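Local coordinates for proteasome protein (Corynebacterium glutamicum ATCC 13032, PDB 2P90), which is of unknown function but belongs to the PAC2 family and may have a proteasome-related role, at residues Lys216-Ile221 with Leu229-Leu234. Residues are numbered along the deposited sequence; the frame is centred on the assembly and turned at random.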
loop_
_atom_site.group_PDB
_atom_site.type_symbol
_atom_site.label_atom_id
_atom_site.label_comp_id
_atom_site.label_asym_id
_atom_site.label_seq_id
_atom_site.Cartn_x
_atom_site.Cartn_y
_atom_site.Cartn_z
ATOM N N LYS B 216 -24.902 -17.890 8.007
ATOM C CA LYS B 216 -25.232 -17.139 9.199
ATOM C C LYS B 216 -25.420 -15.643 8.915
ATOM O O LYS B 216 -26.420 -15.066 9.352
ATOM C CB LYS B 216 -24.192 -17.384 10.304
ATOM C CG LYS B 216 -24.659 -16.955 11.695
ATOM C CD LYS B 216 -26.017 -17.586 12.046
ATOM C CE LYS B 216 -26.873 -16.643 12.901
ATOM N NZ LYS B 216 -26.582 -16.768 14.358
ATOM N N LEU B 217 -24.474 -15.008 8.201
ATOM C CA LEU B 217 -24.636 -13.582 7.857
ATOM C C LEU B 217 -25.928 -13.355 7.064
ATOM O O LEU B 217 -26.665 -12.430 7.346
ATOM C CB LEU B 217 -23.438 -13.011 7.077
ATOM C CG LEU B 217 -22.130 -12.675 7.784
ATOM C CD1 LEU B 217 -21.062 -12.366 6.728
ATOM C CD2 LEU B 217 -22.261 -11.518 8.791
ATOM N N LEU B 218 -26.196 -14.223 6.096
ATOM C CA LEU B 218 -27.355 -14.048 5.256
ATOM C C LEU B 218 -28.684 -14.221 6.036
ATOM O O LEU B 218 -29.617 -13.419 5.876
ATOM C CB LEU B 218 -27.271 -14.961 4.029
ATOM C CG LEU B 218 -26.239 -14.586 2.953
ATOM C CD1 LEU B 218 -26.340 -15.511 1.758
ATOM C CD2 LEU B 218 -26.428 -13.124 2.506
ATOM N N GLN B 219 -28.763 -15.237 6.901
ATOM C CA GLN B 219 -29.971 -15.419 7.693
ATOM C C GLN B 219 -30.148 -14.313 8.742
ATOM O O GLN B 219 -31.268 -13.956 9.080
ATOM C CB GLN B 219 -30.153 -16.880 8.216
ATOM C CG GLN B 219 -29.145 -17.428 9.217
ATOM C CD GLN B 219 -29.039 -18.986 9.193
ATOM O OE1 GLN B 219 -29.776 -19.688 8.475
ATOM N NE2 GLN B 219 -28.098 -19.519 9.978
ATOM N N SER B 220 -29.048 -13.711 9.195
ATOM C CA SER B 220 -29.164 -12.553 10.089
ATOM C C SER B 220 -29.779 -11.353 9.354
ATOM O O SER B 220 -30.565 -10.596 9.917
ATOM C CB SER B 220 -27.816 -12.178 10.692
ATOM O OG SER B 220 -27.227 -13.305 11.296
ATOM N N ILE B 221 -29.406 -11.209 8.091
ATOM C CA ILE B 221 -29.946 -10.190 7.209
ATOM C C ILE B 221 -31.403 -10.479 6.847
ATOM O O ILE B 221 -32.246 -9.589 6.947
ATOM C CB ILE B 221 -29.094 -10.107 5.926
ATOM C CG1 ILE B 221 -27.749 -9.451 6.224
ATOM C CG2 ILE B 221 -29.823 -9.357 4.823
ATOM C CD1 ILE B 221 -26.726 -9.825 5.203
ATOM N N LEU B 229 -34.746 -15.230 1.421
ATOM C CA LEU B 229 -33.538 -15.504 0.627
ATOM C C LEU B 229 -33.305 -16.976 0.242
ATOM O O LEU B 229 -33.384 -17.845 1.082
ATOM C CB LEU B 229 -32.304 -14.910 1.330
ATOM C CG LEU B 229 -32.363 -13.399 1.620
ATOM C CD1 LEU B 229 -31.138 -12.929 2.407
ATOM C CD2 LEU B 229 -32.524 -12.576 0.340
ATOM N N PRO B 230 -32.960 -17.255 -1.023
ATOM C CA PRO B 230 -32.704 -18.656 -1.324
ATOM C C PRO B 230 -31.341 -19.083 -0.743
ATOM O O PRO B 230 -30.288 -18.657 -1.224
ATOM C CB PRO B 230 -32.694 -18.699 -2.858
ATOM C CG PRO B 230 -32.370 -17.304 -3.296
ATOM C CD PRO B 230 -32.718 -16.371 -2.178
ATOM N N LEU B 231 -31.367 -19.922 0.286
ATOM C CA LEU B 231 -30.160 -20.225 1.042
ATOM C C LEU B 231 -29.626 -21.655 0.887
ATOM O O LEU B 231 -28.554 -21.976 1.421
ATOM C CB LEU B 231 -30.409 -19.903 2.524
ATOM C CG LEU B 231 -30.525 -18.420 2.927
ATOM C CD1 LEU B 231 -30.769 -18.271 4.400
ATOM C CD2 LEU B 231 -29.287 -17.650 2.553
ATOM N N LEU B 232 -30.356 -22.502 0.159
ATOM C CA LEU B 232 -30.164 -23.965 0.248
ATOM C C LEU B 232 -28.836 -24.535 -0.292
ATOM O O LEU B 232 -28.360 -25.559 0.213
ATOM C CB LEU B 232 -31.361 -24.734 -0.354
ATOM C CG LEU B 232 -32.816 -24.340 -0.020
ATOM C CD1 LEU B 232 -33.807 -24.979 -1.018
ATOM C CD2 LEU B 232 -33.208 -24.630 1.436
ATOM N N ALA B 233 -28.254 -23.896 -1.307
ATOM C CA ALA B 233 -26.936 -24.295 -1.827
ATOM C C ALA B 233 -25.795 -24.036 -0.825
ATOM O O ALA B 233 -24.758 -24.721 -0.853
ATOM C CB ALA B 233 -26.653 -23.631 -3.166
ATOM N N LEU B 234 -26.013 -23.060 0.059
ATOM C CA LEU B 234 -25.067 -22.728 1.118
ATOM C C LEU B 234 -25.105 -23.729 2.268
ATOM O O LEU B 234 -24.102 -23.915 2.983
ATOM C CB LEU B 234 -25.356 -21.334 1.676
ATOM C CG LEU B 234 -24.863 -20.080 0.977
ATOM C CD1 LEU B 234 -25.445 -18.917 1.710
ATOM C CD2 LEU B 234 -23.329 -20.017 0.961
#
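Leu218 meets Leu231 and Leu234 where helix 211-225 is followed, through a short connection, by helix 232-250; the contact joins two consecutive helices of this PAC2-family chain, the first of them lying on strand 194-202 of the mixed sheet, and a leucine cluster holds it together without any hydrogen bond between the segments. The apolar contacts centre on Leu218, and a leucine suits this buried place because it is long enough to carry one methyl, CD1, out to both partners. With CG anti to the carbonyl carbon (chi1 -72°), that methyl is directed to Leu231 and Leu234. Its CB lies 3.7 Å from Leu231 CD2, and its CD1 rests against the same methyl, also at 3.7 Å, so that CD2 of Leu231 touches both the stem and one branch of Leu218. The same CD1 then reaches Leu234 CD1 at 3.5 Å, the two side chains running roughly perpendicular. Leu231 spreads its fork: while CD2 faces Leu218, its CD1 approaches the aliphatic CB of Gln219 more loosely, at 4.1 Å. Gln219 suits this margin, partly open to solvent, because it offers a hydrocarbon stem to the leucine. Outside the pair, Ser45, His48 and Leu49 of helix 41-52 touch Leu218, while Leu215 lies against both Leu231 and Leu234; Leu49 and Leu215 thus extend the apolar cluster. Leu229, whose other neighbours include Leu53 and Ala222, brings a methyl to the helix backbone: its CD1 is 3.8 Å from Leu218 O. Within helix 211-225, the short side chain of Ser220 folds back onto the preceding turn. Lys216 O accepts from Ser220 N at 3.0 Å and, from the opposite face of the carbonyl plane, from Ser220 OG at 2.7 Å.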